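Local coordinates for protein 5-carboxyvanillate decarboxylase (Sphingomonas paucimobilis, PDB 4L6D) that probably removes a carboxyl group from 5-carboxyvanillate as a manganese-dependent decarboxylase of the amidohydrolase fold, and binds vanillic acid at its metal centre, at residues A[5-10]-A[291-296]; A[270-275]-A[295-300]. One frame throughout, in Å; residues are numbered along the deposited sequence.

Contact 1 of 2, residues A[5-10]-A[291-296]. With MN (manganese (II) ion), chain I.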
loop_
_atom_site.group_PDB
_atom_site.type_symbol
_atom_site.label_atom_id
_atom_site.label_comp_id
_atom_site.label_asym_id
_atom_site.label_seq_id
_atom_site.Cartn_x
_atom_site.Cartn_y
_atom_site.Cartn_z
ATOM N N ILE A 5 4.747 -18.006 -19.986
ATOM C CA ILE A 5 3.566 -17.293 -20.447
ATOM C C ILE A 5 3.478 -15.989 -19.666
ATOM O O ILE A 5 3.139 -15.990 -18.488
ATOM C CB ILE A 5 2.285 -18.145 -20.239
ATOM C CG1 ILE A 5 2.369 -19.460 -21.027
ATOM C CG2 ILE A 5 1.039 -17.339 -20.622
ATOM C CD1 ILE A 5 1.236 -20.432 -20.694
ATOM N N ALA A 6 3.811 -14.878 -20.318
ATOM C CA ALA A 6 3.804 -13.569 -19.664
ATOM C C ALA A 6 2.373 -13.028 -19.587
ATOM O O ALA A 6 1.689 -12.977 -20.603
ATOM C CB ALA A 6 4.706 -12.601 -20.425
ATOM N N THR A 7 1.915 -12.640 -18.404
ATOM C CA THR A 7 0.484 -12.379 -18.225
ATOM C C THR A 7 -0.008 -10.931 -18.153
ATOM O O THR A 7 -1.216 -10.724 -17.990
ATOM C CB THR A 7 -0.075 -13.119 -16.992
ATOM O OG1 THR A 7 0.693 -12.768 -15.828
ATOM C CG2 THR A 7 -0.015 -14.627 -17.207
ATOM N N GLU A 8 0.876 -9.939 -18.279
ATOM C CA GLU A 8 0.425 -8.542 -18.214
ATOM C C GLU A 8 1.020 -7.730 -19.354
ATOM O O GLU A 8 1.701 -6.724 -19.137
ATOM C CB GLU A 8 0.771 -7.878 -16.873
ATOM C CG GLU A 8 -0.139 -6.653 -16.588
ATOM C CD GLU A 8 0.299 -5.850 -15.373
ATOM O OE1 GLU A 8 0.244 -6.388 -14.242
ATOM O OE2 GLU A 8 0.699 -4.677 -15.543
ATOM N N GLU A 9 0.743 -8.166 -20.578
ATOM C CA GLU A 9 1.479 -7.669 -21.721
ATOM C C GLU A 9 0.574 -6.772 -22.533
ATOM O O GLU A 9 -0.378 -7.225 -23.153
ATOM C CB GLU A 9 2.053 -8.844 -22.524
ATOM C CG GLU A 9 2.713 -9.895 -21.602
ATOM C CD GLU A 9 3.614 -9.251 -20.555
ATOM O OE1 GLU A 9 3.514 -9.613 -19.349
ATOM O OE2 GLU A 9 4.408 -8.363 -20.942
ATOM N N ALA A 10 0.880 -5.482 -22.487
ATOM C CA ALA A 10 0.021 -4.449 -23.046
ATOM C C ALA A 10 0.095 -4.373 -24.563
ATOM O O ALA A 10 1.152 -4.587 -25.164
ATOM C CB ALA A 10 0.398 -3.099 -22.443
ATOM N N ASN A 291 -1.182 -19.758 -6.897
ATOM C CA ASN A 291 -1.782 -18.425 -7.002
ATOM C C ASN A 291 -0.831 -17.327 -7.484
ATOM O O ASN A 291 -1.164 -16.146 -7.424
ATOM C CB ASN A 291 -2.384 -18.007 -5.660
ATOM C CG ASN A 291 -3.815 -18.491 -5.478
ATOM O OD1 ASN A 291 -4.437 -19.001 -6.409
ATOM N ND2 ASN A 291 -4.355 -18.299 -4.282
ATOM N N VAL A 292 0.348 -17.715 -7.961
ATOM C CA VAL A 292 1.327 -16.747 -8.439
ATOM C C VAL A 292 1.707 -17.026 -9.883
ATOM O O VAL A 292 2.120 -18.133 -10.210
ATOM C CB VAL A 292 2.603 -16.755 -7.572
ATOM C CG1 VAL A 292 3.551 -15.638 -8.010
ATOM C CG2 VAL A 292 2.242 -16.618 -6.092
ATOM N N MET A 293 1.603 -16.003 -10.730
ATOM C CA MET A 293 1.943 -16.114 -12.146
ATOM C C MET A 293 3.029 -15.133 -12.530
ATOM O O MET A 293 3.139 -14.058 -11.960
ATOM C CB MET A 293 0.715 -15.829 -13.002
ATOM C CG MET A 293 -0.343 -16.902 -12.884
ATOM S SD MET A 293 -1.861 -16.501 -13.773
ATOM C CE MET A 293 -2.623 -15.312 -12.674
ATOM N N TRP A 294 3.816 -15.502 -13.530
ATOM C CA TRP A 294 4.844 -14.619 -14.052
ATOM C C TRP A 294 4.280 -13.639 -15.085
ATOM O O TRP A 294 3.315 -13.941 -15.797
ATOM C CB TRP A 294 5.963 -15.483 -14.643
ATOM C CG TRP A 294 7.074 -14.721 -15.291
ATOM C CD1 TRP A 294 8.045 -13.995 -14.670
ATOM C CD2 TRP A 294 7.321 -14.619 -16.694
ATOM N NE1 TRP A 294 8.888 -13.435 -15.609
ATOM C CE2 TRP A 294 8.466 -13.818 -16.860
ATOM C CE3 TRP A 294 6.685 -15.145 -17.833
ATOM C CZ2 TRP A 294 8.988 -13.520 -18.116
ATOM C CZ3 TRP A 294 7.201 -14.846 -19.076
ATOM C CH2 TRP A 294 8.345 -14.043 -19.208
ATOM N N ALA A 295 4.891 -12.458 -15.162
ATOM C CA ALA A 295 4.545 -11.466 -16.182
ATOM C C ALA A 295 5.758 -10.588 -16.465
ATOM O O ALA A 295 6.734 -10.629 -15.716
ATOM C CB ALA A 295 3.361 -10.604 -15.739
ATOM N N ILE A 296 5.686 -9.778 -17.524
ATOM C CA ILE A 296 6.771 -8.867 -17.872
ATOM C C ILE A 296 6.361 -7.410 -17.683
ATOM O O ILE A 296 7.170 -6.595 -17.226
ATOM C CB ILE A 296 7.242 -9.065 -19.326
ATOM C CG1 ILE A 296 7.695 -10.510 -19.560
ATOM C CG2 ILE A 296 8.351 -8.066 -19.665
ATOM C CD1 ILE A 296 7.789 -10.859 -21.031
HETATM MN MN MN I . 0.841 -3.122 -17.069
HETATM O O HOH W 1 2.631 -16.840 -15.965
HETATM O O HOH W 2 0.396 -4.147 -18.956
#
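Three torsions set up the polar links between Glu9, Thr7 and residues 294-296. Glu9 has CG beside its backbone N (chi1 -46°), the chain bends at chi2 (-46°), and its carboxylate meets Ile296. Thr7 holds OG1 between its backbone N and carbonyl carbon (chi1 55°), next to Trp294 O. The Ile296 N-H points almost straight at Glu9 OE1, 2.8 Å from N to OE1, and meets it on the syn side. Glu8 N reaches the same oxygen from the opposite face of the carboxylate. OE1 is thus gripped by donors from both segments, and Asp297 N, just beyond, adds a third. Trp294 O is also doubly held. Thr7 N lies in the carbonyl plane on a lone pair at 3.2 Å from Trp294 O, while Thr7 OG1 donates from above that plane at 2.9 Å. Ala6 CB touches two apolar groups, 3.6 Å from Trp294 CZ3 and 3.6 Å from Ile296 CD1. Glu8 sends OE2 to the manganese ion at 2.2 Å, and its OE1 is hydrogen-bonded to Tyr172 and Ser272. The contact joins the first and last strands and closes the amidohydrolase TIM barrel. Strands 71-76 and 267-270 flank the seam, and helix 303-311 packs on Trp294 and Ile296.

Contact 2 of 2, residues A[270-275]-A[295-300]. With MN (manganese (II) ion), chain I; VNL (4-hydroxy-3-methoxybenzoate), chain J.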
loop_
_atom_site.group_PDB
_atom_site.type_symbol
_atom_site.label_atom_id
_atom_site.label_comp_id
_atom_site.label_asym_id
_atom_site.label_seq_id
_atom_site.Cartn_x
_atom_site.Cartn_y
_atom_site.Cartn_z
ATOM N N THR A 270 0.200 -11.695 -10.172
ATOM C CA THR A 270 1.342 -11.821 -11.074
ATOM C C THR A 270 2.523 -11.016 -10.574
ATOM O O THR A 270 2.374 -10.141 -9.717
ATOM C CB THR A 270 1.043 -11.419 -12.534
ATOM O OG1 THR A 270 1.266 -10.012 -12.702
ATOM C CG2 THR A 270 -0.389 -11.791 -12.948
ATOM N N THR A 271 3.689 -11.313 -11.139
ATOM C CA THR A 271 4.943 -10.687 -10.730
ATOM C C THR A 271 5.322 -9.468 -11.568
ATOM O O THR A 271 6.452 -9.007 -11.471
ATOM C CB THR A 271 6.108 -11.693 -10.825
ATOM O OG1 THR A 271 6.308 -12.052 -12.195
ATOM C CG2 THR A 271 5.794 -12.968 -10.017
ATOM N N SER A 272 4.406 -8.961 -12.397
ATOM C CA SER A 272 4.735 -7.811 -13.251
ATOM C C SER A 272 5.376 -6.689 -12.449
ATOM O O SER A 272 4.858 -6.275 -11.414
ATOM C CB SER A 272 3.484 -7.278 -13.945
ATOM O OG SER A 272 2.460 -7.045 -12.996
ATOM N N GLY A 273 6.519 -6.196 -12.908
ATOM C CA GLY A 273 7.140 -5.057 -12.250
ATOM C C GLY A 273 7.700 -5.280 -10.861
ATOM O O GLY A 273 8.097 -4.318 -10.206
ATOM N N VAL A 274 7.737 -6.531 -10.407
ATOM C CA VAL A 274 8.284 -6.866 -9.089
ATOM C C VAL A 274 9.197 -8.075 -9.239
ATOM O O VAL A 274 8.850 -9.208 -8.881
ATOM C CB VAL A 274 7.184 -7.127 -8.037
ATOM C CG1 VAL A 274 7.800 -7.382 -6.652
ATOM C CG2 VAL A 274 6.222 -5.937 -7.992
ATOM N N GLU A 275 10.373 -7.821 -9.801
ATOM C CA GLU A 275 11.345 -8.874 -10.076
ATOM C C GLU A 275 12.229 -9.084 -8.854
ATOM O O GLU A 275 13.437 -8.869 -8.881
ATOM C CB GLU A 275 12.132 -8.505 -11.343
ATOM C CG GLU A 275 11.170 -8.387 -12.533
ATOM C CD GLU A 275 11.777 -7.769 -13.792
ATOM O OE1 GLU A 275 13.018 -7.664 -13.898
ATOM O OE2 GLU A 275 10.973 -7.398 -14.688
ATOM N N ALA A 295 4.891 -12.458 -15.162
ATOM C CA ALA A 295 4.545 -11.466 -16.182
ATOM C C ALA A 295 5.758 -10.588 -16.465
ATOM O O ALA A 295 6.734 -10.629 -15.716
ATOM C CB ALA A 295 3.361 -10.604 -15.739
ATOM N N ILE A 296 5.686 -9.778 -17.524
ATOM C CA ILE A 296 6.771 -8.867 -17.872
ATOM C C ILE A 296 6.361 -7.410 -17.683
ATOM O O ILE A 296 7.170 -6.595 -17.226
ATOM C CB ILE A 296 7.242 -9.065 -19.326
ATOM C CG1 ILE A 296 7.695 -10.510 -19.560
ATOM C CG2 ILE A 296 8.351 -8.066 -19.665
ATOM C CD1 ILE A 296 7.789 -10.859 -21.031
ATOM N N ASP A 297 5.110 -7.091 -18.024
ATOM C CA ASP A 297 4.657 -5.706 -18.192
ATOM C C ASP A 297 5.300 -5.040 -19.420
ATOM O O ASP A 297 5.590 -3.841 -19.410
ATOM C CB ASP A 297 4.890 -4.857 -16.925
ATOM C CG ASP A 297 3.667 -4.060 -16.523
ATOM O OD1 ASP A 297 2.794 -3.828 -17.381
ATOM O OD2 ASP A 297 3.585 -3.652 -15.343
ATOM N N TYR A 298 5.513 -5.819 -20.481
ATOM C CA TYR A 298 5.978 -5.290 -21.759
ATOM C C TYR A 298 4.828 -4.476 -22.389
ATOM O O TYR A 298 3.671 -4.846 -22.230
ATOM C CB TYR A 298 6.372 -6.464 -22.662
ATOM C CG TYR A 298 6.909 -6.039 -24.004
ATOM C CD1 TYR A 298 8.260 -5.783 -24.176
ATOM C CD2 TYR A 298 6.059 -5.872 -25.098
ATOM C CE1 TYR A 298 8.759 -5.383 -25.397
ATOM C CE2 TYR A 298 6.548 -5.470 -26.320
ATOM C CZ TYR A 298 7.903 -5.234 -26.468
ATOM O OH TYR A 298 8.417 -4.824 -27.677
ATOM N N PRO A 299 5.126 -3.368 -23.102
ATOM C CA PRO A 299 6.430 -2.789 -23.445
ATOM C C PRO A 299 6.927 -1.759 -22.445
ATOM O O PRO A 299 7.922 -1.071 -22.706
ATOM C CB PRO A 299 6.145 -2.110 -24.784
ATOM C CG PRO A 299 4.746 -1.610 -24.633
ATOM C CD PRO A 299 4.030 -2.699 -23.833
ATOM N N TYR A 300 6.248 -1.651 -21.314
ATOM C CA TYR A 300 6.647 -0.686 -20.296
ATOM C C TYR A 300 7.903 -1.125 -19.541
ATOM O O TYR A 300 8.601 -0.299 -18.948
ATOM C CB TYR A 300 5.473 -0.426 -19.352
ATOM C CG TYR A 300 4.258 0.149 -20.072
ATOM C CD1 TYR A 300 4.233 1.482 -20.483
ATOM C CD2 TYR A 300 3.152 -0.645 -20.366
ATOM C CE1 TYR A 300 3.132 2.015 -21.158
ATOM C CE2 TYR A 300 2.044 -0.120 -21.038
ATOM C CZ TYR A 300 2.039 1.207 -21.427
ATOM O OH TYR A 300 0.953 1.739 -22.087
HETATM MN MN MN I . 0.841 -3.122 -17.069
HETATM C C1 VNL J . 3.342 2.198 -17.371
HETATM C CO1 VNL J . 3.810 0.990 -16.836
HETATM C CO2 VNL J . 2.055 2.296 -17.936
HETATM C CM1 VNL J . 2.997 -0.158 -16.862
HETATM C CM2 VNL J . 1.228 1.175 -17.959
HETATM O OM VNL J . -0.037 1.173 -18.486
HETATM C CZ VNL J . 1.717 -0.094 -17.412
HETATM C CC VNL J . 4.244 3.404 -17.369
HETATM C CV VNL J . -0.596 2.382 -19.033
HETATM O O1 VNL J . 5.480 3.279 -17.152
HETATM O O2 VNL J . 3.748 4.520 -17.653
HETATM O O3 VNL J . 1.004 -1.205 -17.766
HETATM O O HOH W 3 8.285 -10.515 -13.397
HETATM O O HOH W 4 8.237 -7.382 -14.757
HETATM O O HOH W 2 0.396 -4.147 -18.956
#
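Ala295 turns its CB toward the 270-275 loop, where Ser272 CB lies 3.8 Å from Ala295 CB and Thr270 OG1, hydrogen-bonded to Tyr172, also touches the methyl. Its N-H makes a weak hydrogen bond to Thr271 OG1, at 3.3 Å from N to OG1. A water joins that hydroxyl to Ala295 O. Ile296 turns its CB away, but its carbonyl is linked through another water to Gly273 N and Glu275 OE2. Gly273 sits in a type II turn, Thr271 to Val274, with positive phi (68°). These are loops after the seventh and eighth strands of the TIM barrel, at the end that carries the metal site. Asp297 follows, with OD1 on the manganese ion at 2.1 Å and OD2 hydrogen-bonded to His227. Ser272 CB packs 3.9 Å from Asp297 OD2. After Tyr298, a cis peptide leads into Pro299. Tyr300 has CG beside its backbone N (chi1 -61°), and its ring lies over the vanillate ring, with VNL CM2 3.4 Å above the centre of the tyrosine ring. An alanine here would probably strip most of the cover from that face of the vanillate ring, though CB would remain, and leave Thr77 without its hydroxyl partner. Tyr300 CD1 comes within 3.3 Å of VNL C1.

Contacts 1 and 2 have centres 7 Å apart and share Ala295 and Ile296, so one chain segment meets strand 5-11 in contact 1 and the 270-275 loop in contact 2. They also touch directly. Glu8 OE1 and Ser272 OG are 2.6 Å apart, a probable hydrogen bond from the metal ligand of contact 1 to the loop of contact 2. Glu9 OE2 lies 2.8 Å from Tyr298 N, probably another. Each contact supplies one carboxylate to the manganese ion, Glu8 and Asp297, and His174 is the third protein ligand. A water on the metal is also hydrogen-bonded to Glu8 O. The vanillate O3 binds the metal at 2.0 Å, and Arg46 is hydrogen-bonded to the ligand too.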